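Local coordinates for protein diphosphomevalonate decarboxylase, putative (Trypanosoma brucei, PDB 2HKE) that probably catalyses the ATP-dependent decarboxylation of (R)-5-diphosphomevalonate to isopentenyl diphosphate, the isoprenoid precursor made by the mevalonate pathway, at residues R216-I227 with T239-D250; C5-N13 with S114-A125. The protein carries 1 engineered substitution. All coordinates share one frame; numbering follows the deposited sequence.

The two contacts lie on opposite sides of the chain's centre, their own centres about 28 Å apart, and they share no helix or strand. Contact 2 is buried: strand 5-10 of the N-terminal domain rests on helix 114-125 through alanine and valine, with no hydrogen bond between them. Contact 1 joins two consecutive helices of the C-terminal family region and is only partly buried; exposed I227 and L246 lie along its margin, while charged side chains, with R216 and E247 buried, hold one end. The chain just beyond strand 5-15 reaches contact 1, where the K18 backbone bonds to R216 and E247. Contact 2 is close, mainly apolar packing, whereas contact 1 combines a charge network with an apolar end.

Contact 1: residues R216-I227 with T239-D250; sequences RISETVPERMKI and TFAEIAMLESDD
R216 and R224 on one helix meet E247 and D250 on the next in a salt-bridge network that joins the two arms of a helical hairpin in the C-terminal family region. The helix axes approach to 10.5 Å at 157°, nearly antiparallel, and this spacing suits long side chains that reach across. R216, its chain extended, meets E247 end-on: NH1 binds OE2 at 2.8 Å and NH2 binds OE1 at 2.9 Å, with the two flat groups nearly coplanar. E247 leaves its helix to one side, and the bend at chi2 (-72°) helps bring its carboxylate to the arginines. R224 is the knob of the interface, seated among I243, L246, E247 and D250. Its NH1 serves both acids, meeting E247 OE2 on the anti side at 2.8 Å and D250 OD2 from above the carboxylate plane at 2.7 Å; NH2 adds a weak bond to D250 OD2. L246 CB lies over one face of this guanidinium and T220 CG2 over the other, so aliphatic carbon on both faces fixes the turn of the group while its edge makes the ionic bonds. A water accepts from R216 NH1 and donates to D250 OD2, linking the remaining pair. Toward the far end the chemistry turns apolar. Branched I227 fills the angle between T239 and I243, its CG2 pressed tightly against T239 CG2 (3.5 Å) and resting on I243 CG1 (3.8 Å); T239 OG1 turns to D236 instead. The K18 backbone adds bonds to R216 NH2 and E247 OE1, tying the network to the segment that follows strand 5-15. With two arginines facing two acids, charge is probably balanced locally, and the shared oxygen E247 OE2, gripped by both guanidinium groups, would probably favour an ionised carboxylate.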
loop_
_atom_site.group_PDB
_atom_site.type_symbol
_atom_site.label_atom_id
_atom_site.label_comp_id
_atom_site.label_asym_id
_atom_site.label_seq_id
_atom_site.Cartn_x
_atom_site.Cartn_y
_atom_site.Cartn_z
ATOM N N ARG A 216 9.125 8.584 18.171
ATOM C CA ARG A 216 8.849 8.351 16.717
ATOM C C ARG A 216 8.120 9.537 16.084
ATOM O O ARG A 216 8.515 10.014 15.030
ATOM C CB ARG A 216 8.101 7.046 16.511
ATOM C CG ARG A 216 7.636 6.849 15.059
ATOM C CD ARG A 216 6.982 5.534 14.820
ATOM N NE ARG A 216 6.500 5.529 13.438
ATOM C CZ ARG A 216 7.277 5.525 12.359
ATOM N NH1 ARG A 216 8.601 5.405 12.442
ATOM N NH2 ARG A 216 6.694 5.578 11.161
ATOM N N ILE A 217 7.058 9.994 16.739
ATOM C CA ILE A 217 6.201 11.040 16.231
ATOM C C ILE A 217 6.896 12.367 16.304
ATOM O O ILE A 217 6.855 13.172 15.382
ATOM C CB ILE A 217 4.870 11.063 17.027
ATOM C CG1 ILE A 217 4.117 9.756 16.732
ATOM C CG2 ILE A 217 4.048 12.338 16.740
ATOM C CD1 ILE A 217 2.968 9.419 17.663
ATOM N N SER A 218 7.581 12.602 17.423
ATOM C CA SER A 218 8.162 13.904 17.633
ATOM C C SER A 218 9.447 14.135 16.858
ATOM O O SER A 218 9.668 15.221 16.337
ATOM C CB SER A 218 8.459 14.072 19.126
ATOM O OG SER A 218 8.862 15.397 19.338
ATOM N N GLU A 219 10.317 13.136 16.812
ATOM C CA GLU A 219 11.649 13.296 16.258
ATOM C C GLU A 219 11.881 12.462 14.997
ATOM O O GLU A 219 12.390 12.976 14.033
ATOM C CB GLU A 219 12.673 12.915 17.337
ATOM C CG GLU A 219 14.130 12.932 16.886
ATOM C CD GLU A 219 15.112 12.514 17.970
ATOM O OE1 GLU A 219 15.534 13.369 18.781
ATOM O OE2 GLU A 219 15.489 11.352 17.931
ATOM N N THR A 220 11.527 11.192 15.013
ATOM C CA THR A 220 12.108 10.254 14.048
ATOM C C THR A 220 11.455 10.456 12.684
ATOM O O THR A 220 12.118 10.556 11.672
ATOM C CB THR A 220 11.941 8.807 14.492
ATOM O OG1 THR A 220 12.484 8.646 15.826
ATOM C CG2 THR A 220 12.669 7.839 13.552
ATOM N N VAL A 221 10.135 10.467 12.660
ATOM C CA VAL A 221 9.468 10.588 11.319
ATOM C C VAL A 221 9.856 11.895 10.666
ATOM O O VAL A 221 10.236 11.897 9.500
ATOM C CB VAL A 221 7.975 10.367 11.379
ATOM C CG1 VAL A 221 7.293 10.745 10.017
ATOM C CG2 VAL A 221 7.687 8.893 11.744
ATOM N N PRO A 222 9.750 13.037 11.378
ATOM C CA PRO A 222 10.243 14.252 10.748
ATOM C C PRO A 222 11.680 14.191 10.173
ATOM O O PRO A 222 11.904 14.687 9.043
ATOM C CB PRO A 222 10.112 15.291 11.870
ATOM C CG PRO A 222 8.977 14.842 12.660
ATOM C CD PRO A 222 9.077 13.327 12.654
ATOM N N GLU A 223 12.603 13.574 10.898
ATOM C CA GLU A 223 13.993 13.361 10.453
ATOM C C GLU A 223 13.971 12.527 9.149
ATOM O O GLU A 223 14.599 12.897 8.141
ATOM C CB GLU A 223 14.827 12.540 11.444
ATOM C CG GLU A 223 15.308 13.190 12.761
ATOM C CD GLU A 223 15.941 12.193 13.771
ATOM O OE1 GLU A 223 15.654 10.941 13.741
ATOM O OE2 GLU A 223 16.755 12.704 14.593
ATOM N N ARG A 224 13.248 11.411 9.168
ATOM C CA ARG A 224 13.315 10.479 8.037
ATOM C C ARG A 224 12.579 10.990 6.799
ATOM O O ARG A 224 13.005 10.713 5.667
ATOM C CB ARG A 224 12.796 9.098 8.437
ATOM C CG ARG A 224 13.659 8.484 9.482
ATOM C CD ARG A 224 13.244 7.066 9.834
ATOM N NE ARG A 224 14.176 6.578 10.870
ATOM C CZ ARG A 224 13.947 5.549 11.650
ATOM N NH1 ARG A 224 12.841 4.857 11.548
ATOM N NH2 ARG A 224 14.851 5.214 12.548
ATOM N N MET A 225 11.521 11.770 6.996
ATOM C CA MET A 225 10.843 12.448 5.867
ATOM C C MET A 225 11.826 13.369 5.125
ATOM O O MET A 225 11.853 13.387 3.903
ATOM C CB MET A 225 9.636 13.265 6.326
ATOM C CG MET A 225 8.444 12.403 6.828
ATOM S SD MET A 225 7.695 11.396 5.497
ATOM C CE MET A 225 7.249 12.693 4.324
ATOM N N LYS A 226 12.627 14.104 5.863
ATOM C CA LYS A 226 13.646 14.972 5.237
ATOM C C LYS A 226 14.711 14.171 4.502
ATOM O O LYS A 226 15.065 14.509 3.351
ATOM C CB LYS A 226 14.273 15.909 6.275
ATOM C CG LYS A 226 15.467 16.730 5.770
ATOM C CD LYS A 226 15.930 17.745 6.837
ATOM C CE LYS A 226 17.149 18.553 6.342
ATOM N NZ LYS A 226 17.467 19.673 7.306
ATOM N N ILE A 227 15.209 13.101 5.122
ATOM C CA ILE A 227 16.293 12.301 4.549
ATOM C C ILE A 227 15.747 11.563 3.313
ATOM O O ILE A 227 16.389 11.518 2.292
ATOM C CB ILE A 227 16.842 11.244 5.547
ATOM C CG1 ILE A 227 17.509 11.930 6.757
ATOM C CG2 ILE A 227 17.807 10.290 4.854
ATOM C CD1 ILE A 227 17.685 10.979 7.981
ATOM N N THR A 239 20.679 5.312 0.572
ATOM C CA THR A 239 20.068 6.090 1.647
ATOM C C THR A 239 18.587 5.780 1.721
ATOM O O THR A 239 18.026 5.565 2.826
ATOM C CB THR A 239 20.317 7.594 1.460
ATOM O OG1 THR A 239 21.742 7.819 1.495
ATOM C CG2 THR A 239 19.635 8.395 2.592
ATOM N N PHE A 240 17.947 5.731 0.564
ATOM C CA PHE A 240 16.525 5.380 0.518
ATOM C C PHE A 240 16.275 4.005 1.159
ATOM O O PHE A 240 15.366 3.809 2.010
ATOM C CB PHE A 240 16.018 5.402 -0.926
ATOM C CG PHE A 240 14.620 4.863 -1.075
ATOM C CD1 PHE A 240 13.527 5.624 -0.712
ATOM C CD2 PHE A 240 14.414 3.545 -1.519
ATOM C CE1 PHE A 240 12.257 5.109 -0.807
ATOM C CE2 PHE A 240 13.111 3.023 -1.561
ATOM C CZ PHE A 240 12.051 3.828 -1.222
ATOM N N ALA A 241 17.091 3.042 0.748
ATOM C CA ALA A 241 16.989 1.664 1.211
ATOM C C ALA A 241 17.184 1.542 2.724
ATOM O O ALA A 241 16.456 0.816 3.407
ATOM C CB ALA A 241 18.009 0.785 0.476
ATOM N N GLU A 242 18.169 2.251 3.217
ATOM C CA GLU A 242 18.435 2.323 4.640
ATOM C C GLU A 242 17.269 2.869 5.467
ATOM O O GLU A 242 16.910 2.267 6.504
ATOM C CB GLU A 242 19.746 3.145 4.870
ATOM C CG GLU A 242 20.976 2.427 4.397
ATOM C CD GLU A 242 22.146 3.380 4.026
ATOM O OE1 GLU A 242 22.095 4.580 4.395
ATOM O OE2 GLU A 242 23.142 2.897 3.405
ATOM N N ILE A 243 16.665 3.962 5.007
ATOM C CA ILE A 243 15.460 4.528 5.655
ATOM C C ILE A 243 14.359 3.493 5.645
ATOM O O ILE A 243 13.667 3.281 6.649
ATOM C CB ILE A 243 14.967 5.839 4.961
ATOM C CG1 ILE A 243 15.972 6.940 5.196
ATOM C CG2 ILE A 243 13.498 6.217 5.373
ATOM C CD1 ILE A 243 16.091 7.334 6.680
ATOM N N ALA A 244 14.131 2.855 4.486
ATOM C CA ALA A 244 13.014 1.906 4.412
ATOM C C ALA A 244 13.175 0.735 5.428
ATOM O O ALA A 244 12.212 0.276 6.066
ATOM C CB ALA A 244 12.872 1.384 2.997
ATOM N N MET A 245 14.405 0.227 5.577
ATOM C CA MET A 245 14.651 -0.878 6.492
ATOM C C MET A 245 14.584 -0.402 7.947
ATOM O O MET A 245 14.125 -1.133 8.806
ATOM C CB MET A 245 16.003 -1.523 6.198
ATOM C CG MET A 245 15.932 -2.323 4.882
ATOM S SD MET A 245 17.351 -3.254 4.398
ATOM C CE MET A 245 18.448 -1.967 3.831
ATOM N N LEU A 246 15.032 0.810 8.217
ATOM C CA LEU A 246 14.919 1.358 9.589
ATOM C C LEU A 246 13.474 1.516 9.976
ATOM O O LEU A 246 13.070 1.161 11.056
ATOM C CB LEU A 246 15.580 2.724 9.680
ATOM C CG LEU A 246 17.098 2.714 9.694
ATOM C CD1 LEU A 246 17.624 4.158 9.481
ATOM C CD2 LEU A 246 17.590 2.113 11.011
ATOM N N GLU A 247 12.667 1.987 9.056
ATOM C CA GLU A 247 11.250 2.192 9.311
ATOM C C GLU A 247 10.532 0.881 9.523
ATOM O O GLU A 247 9.702 0.723 10.434
ATOM C CB GLU A 247 10.641 2.943 8.129
ATOM C CG GLU A 247 10.796 4.449 8.210
ATOM C CD GLU A 247 9.896 5.049 9.271
ATOM O OE1 GLU A 247 8.648 4.980 9.116
ATOM O OE2 GLU A 247 10.431 5.535 10.309
ATOM N N SER A 248 10.844 -0.102 8.691
ATOM C CA SER A 248 10.261 -1.426 8.834
ATOM C C SER A 248 10.629 -2.044 10.151
ATOM O O SER A 248 9.782 -2.589 10.857
ATOM C CB SER A 248 10.780 -2.304 7.706
ATOM O OG SER A 248 10.201 -3.602 7.769
ATOM N N ASP A 249 11.914 -1.968 10.498
ATOM C CA ASP A 249 12.358 -2.495 11.801
ATOM C C ASP A 249 11.606 -1.819 12.941
ATOM O O ASP A 249 11.155 -2.518 13.904
ATOM C CB ASP A 249 13.870 -2.269 11.995
ATOM C CG ASP A 249 14.730 -3.092 11.075
ATOM O OD1 ASP A 249 14.272 -4.065 10.428
ATOM O OD2 ASP A 249 15.955 -2.779 11.034
ATOM N N ASP A 250 11.456 -0.505 12.852
ATOM C CA ASP A 250 10.814 0.262 13.930
ATOM C C ASP A 250 9.341 -0.108 14.119
ATOM O O ASP A 250 8.868 -0.243 15.272
ATOM C CB ASP A 250 10.972 1.770 13.743
ATOM C CG ASP A 250 12.369 2.307 14.084
ATOM O OD1 ASP A 250 13.254 1.570 14.590
ATOM O OD2 ASP A 250 12.585 3.548 13.862
HETATM O O HOH W 1 10.397 4.977 14.849
#

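Contact 2: residues C5-N13 with S114-A125; sequences CVTVEAPIN and SSASGYCAMSAA
V6 and V8 share one torsion, CG1 anti to the backbone N (chi1 174° and 171°), and in V8 this spreads both methyls over the helix: CG1 lies by A124 CB at 4.0 Å, and CG2 sits above A125 N at 3.6 Å. Two residues earlier in the strand, V6 CG1 covers A125 CA. A10 needs no torsion; its methyl drops onto the helix backbone, 3.3 Å from S117 O, and touches A121 CB at 3.7 Å. Alanines on both sides let the strand axis come within 6.9 Å of the helix axis. S117 presents CB to P11 O (3.4 Å); a small side chain suits this place, where OG keeps a polar partner in S48. I12 CG2 closes over that same serine. In GHMP kinases, the fold relatives of this enzyme, a glycine- and serine-rich loop leading into such a helix binds nucleotide phosphates, consistent with a similar role here. A sulfate, probably from the crystallisation liquor, lies about 5 Å from the P11 side chain. Strand 5-10 is hydrogen-bonded to strand 48-55 through V6, V8 and A10 and to 369-371 through T7 and E9, while helix 136-143 packs on C120 and A124.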
loop_
_atom_site.group_PDB
_atom_site.type_symbol
_atom_site.label_atom_id
_atom_site.label_comp_id
_atom_site.label_asym_id
_atom_site.label_seq_id
_atom_site.Cartn_x
_atom_site.Cartn_y
_atom_site.Cartn_z
ATOM N N CYS A 5 -22.385 6.645 -15.247
ATOM C CA CYS A 5 -21.878 5.389 -14.663
ATOM C C CYS A 5 -20.385 5.498 -14.810
ATOM O O CYS A 5 -19.902 5.725 -15.912
ATOM C CB CYS A 5 -22.379 4.206 -15.493
ATOM S SG CYS A 5 -21.468 2.634 -15.271
ATOM N N VAL A 6 -19.636 5.357 -13.714
ATOM C CA VAL A 6 -18.204 5.612 -13.751
ATOM C C VAL A 6 -17.461 4.396 -13.224
ATOM O O VAL A 6 -17.890 3.805 -12.237
ATOM C CB VAL A 6 -17.847 6.847 -12.879
ATOM C CG1 VAL A 6 -16.344 7.036 -12.785
ATOM C CG2 VAL A 6 -18.545 8.110 -13.418
ATOM N N THR A 7 -16.368 4.046 -13.887
ATOM C CA THR A 7 -15.539 2.898 -13.518
ATOM C C THR A 7 -14.088 3.330 -13.411
ATOM O O THR A 7 -13.554 4.026 -14.283
ATOM C CB THR A 7 -15.660 1.719 -14.548
ATOM O OG1 THR A 7 -17.020 1.326 -14.630
ATOM C CG2 THR A 7 -14.825 0.507 -14.081
ATOM N N VAL A 8 -13.450 2.910 -12.322
ATOM C CA VAL A 8 -12.075 3.318 -11.996
ATOM C C VAL A 8 -11.328 2.094 -11.537
ATOM O O VAL A 8 -11.901 1.242 -10.859
ATOM C CB VAL A 8 -12.063 4.322 -10.800
ATOM C CG1 VAL A 8 -10.649 4.581 -10.307
ATOM C CG2 VAL A 8 -12.749 5.627 -11.206
ATOM N N GLU A 9 -10.049 2.026 -11.886
ATOM C CA GLU A 9 -9.147 1.073 -11.300
ATOM C C GLU A 9 -8.106 1.848 -10.489
ATOM O O GLU A 9 -7.623 2.894 -10.917
ATOM C CB GLU A 9 -8.480 0.230 -12.372
ATOM C CG GLU A 9 -9.446 -0.856 -12.943
ATOM C CD GLU A 9 -8.774 -1.787 -13.955
ATOM O OE1 GLU A 9 -7.709 -1.394 -14.510
ATOM O OE2 GLU A 9 -9.326 -2.911 -14.178
ATOM N N ALA A 10 -7.798 1.333 -9.304
ATOM C CA ALA A 10 -6.724 1.905 -8.501
ATOM C C ALA A 10 -5.711 0.845 -8.072
ATOM O O ALA A 10 -6.077 -0.299 -7.751
ATOM C CB ALA A 10 -7.297 2.631 -7.289
ATOM N N PRO A 11 -4.435 1.244 -7.946
ATOM C CA PRO A 11 -3.366 0.341 -7.503
ATOM C C PRO A 11 -3.172 0.354 -5.985
ATOM O O PRO A 11 -3.596 1.307 -5.316
ATOM C CB PRO A 11 -2.153 0.994 -8.121
ATOM C CG PRO A 11 -2.413 2.460 -7.928
ATOM C CD PRO A 11 -3.918 2.602 -8.194
ATOM N N ILE A 12 -2.465 -0.643 -5.450
ATOM C CA ILE A 12 -2.002 -0.508 -4.055
ATOM C C ILE A 12 -0.783 0.400 -3.984
ATOM O O ILE A 12 -0.203 0.769 -4.986
ATOM C CB ILE A 12 -1.705 -1.892 -3.408
ATOM C CG1 ILE A 12 -0.653 -2.667 -4.181
ATOM C CG2 ILE A 12 -3.004 -2.709 -3.291
ATOM C CD1 ILE A 12 -0.209 -3.917 -3.462
ATOM N N ASN A 13 -0.333 0.709 -2.764
ATOM C CA ASN A 13 0.901 1.415 -2.576
ATOM C C ASN A 13 1.599 0.800 -1.377
ATOM O O ASN A 13 0.973 0.032 -0.582
ATOM C CB ASN A 13 0.645 2.927 -2.352
ATOM C CG ASN A 13 -0.061 3.235 -1.056
ATOM O OD1 ASN A 13 0.563 3.270 -0.015
ATOM N ND2 ASN A 13 -1.369 3.467 -1.110
ATOM N N SER A 114 -5.361 -4.532 -0.217
ATOM C CA SER A 114 -6.307 -4.213 -1.263
ATOM C C SER A 114 -7.408 -3.264 -0.774
ATOM O O SER A 114 -8.174 -2.724 -1.572
ATOM C CB SER A 114 -6.881 -5.501 -1.872
ATOM O OG SER A 114 -7.578 -6.270 -0.906
ATOM N N SER A 115 -7.498 -3.042 0.531
ATOM C CA SER A 115 -8.423 -2.008 1.033
ATOM C C SER A 115 -7.977 -0.604 0.613
ATOM O O SER A 115 -8.806 0.254 0.272
ATOM C CB SER A 115 -8.562 -2.096 2.558
ATOM O OG SER A 115 -7.528 -1.336 3.155
ATOM N N ALA A 116 -6.675 -0.374 0.591
ATOM C CA ALA A 116 -6.124 0.901 0.125
ATOM C C ALA A 116 -6.565 1.182 -1.303
ATOM O O ALA A 116 -7.006 2.281 -1.636
ATOM C CB ALA A 116 -4.612 0.870 0.168
ATOM N N SER A 117 -6.399 0.185 -2.155
ATOM C CA SER A 117 -6.722 0.356 -3.562
ATOM C C SER A 117 -8.237 0.456 -3.766
ATOM O O SER A 117 -8.727 1.279 -4.589
ATOM C CB SER A 117 -6.084 -0.782 -4.344
ATOM O OG SER A 117 -6.545 -2.045 -3.878
ATOM N N GLY A 118 -8.978 -0.325 -2.995
ATOM C CA GLY A 118 -10.437 -0.369 -3.086
ATOM C C GLY A 118 -11.108 0.938 -2.715
ATOM O O GLY A 118 -11.969 1.437 -3.433
ATOM N N TYR A 119 -10.708 1.527 -1.598
ATOM C CA TYR A 119 -11.269 2.796 -1.190
ATOM C C TYR A 119 -10.833 3.923 -2.111
ATOM O O TYR A 119 -11.603 4.868 -2.353
ATOM C CB TYR A 119 -10.865 3.105 0.249
ATOM C CG TYR A 119 -11.703 2.316 1.224
ATOM C CD1 TYR A 119 -13.059 2.532 1.302
ATOM C CD2 TYR A 119 -11.130 1.388 2.096
ATOM C CE1 TYR A 119 -13.849 1.864 2.224
ATOM C CE2 TYR A 119 -11.934 0.676 3.020
ATOM C CZ TYR A 119 -13.288 0.942 3.053
ATOM O OH TYR A 119 -14.149 0.311 3.917
ATOM N N CYS A 120 -9.609 3.847 -2.603
ATOM C CA CYS A 120 -9.157 4.864 -3.572
ATOM C C CYS A 120 -9.986 4.775 -4.862
ATOM O O CYS A 120 -10.469 5.783 -5.365
ATOM C CB CYS A 120 -7.712 4.701 -3.863
ATOM S SG CYS A 120 -7.029 6.043 -4.837
ATOM N N ALA A 121 -10.154 3.576 -5.401
ATOM C CA ALA A 121 -10.947 3.429 -6.631
ATOM C C ALA A 121 -12.387 3.905 -6.401
ATOM O O ALA A 121 -12.980 4.573 -7.265
ATOM C CB ALA A 121 -10.895 1.978 -7.103
ATOM N N MET A 122 -12.965 3.571 -5.251
ATOM C CA MET A 122 -14.330 4.000 -4.942
ATOM C C MET A 122 -14.440 5.519 -4.789
ATOM O O MET A 122 -15.395 6.147 -5.260
ATOM C CB MET A 122 -14.803 3.308 -3.672
ATOM C CG MET A 122 -16.231 3.535 -3.368
ATOM S SD MET A 122 -16.724 2.814 -1.809
ATOM C CE MET A 122 -16.125 1.129 -1.960
ATOM N N SER A 123 -13.492 6.099 -4.065
ATOM C CA SER A 123 -13.405 7.579 -3.942
ATOM C C SER A 123 -13.416 8.268 -5.312
ATOM O O SER A 123 -14.229 9.170 -5.571
ATOM C CB SER A 123 -12.110 8.019 -3.211
ATOM O OG SER A 123 -11.962 9.427 -3.343
ATOM N N ALA A 124 -12.532 7.832 -6.196
ATOM C CA ALA A 124 -12.407 8.471 -7.511
ATOM C C ALA A 124 -13.674 8.293 -8.364
ATOM O O ALA A 124 -14.104 9.233 -9.000
ATOM C CB ALA A 124 -11.186 7.945 -8.284
ATOM N N ALA A 125 -14.278 7.101 -8.325
ATOM C CA ALA A 125 -15.510 6.823 -9.081
ATOM C C ALA A 125 -16.659 7.671 -8.552
ATOM O O ALA A 125 -17.420 8.230 -9.332
ATOM C CB ALA A 125 -15.864 5.302 -9.020
#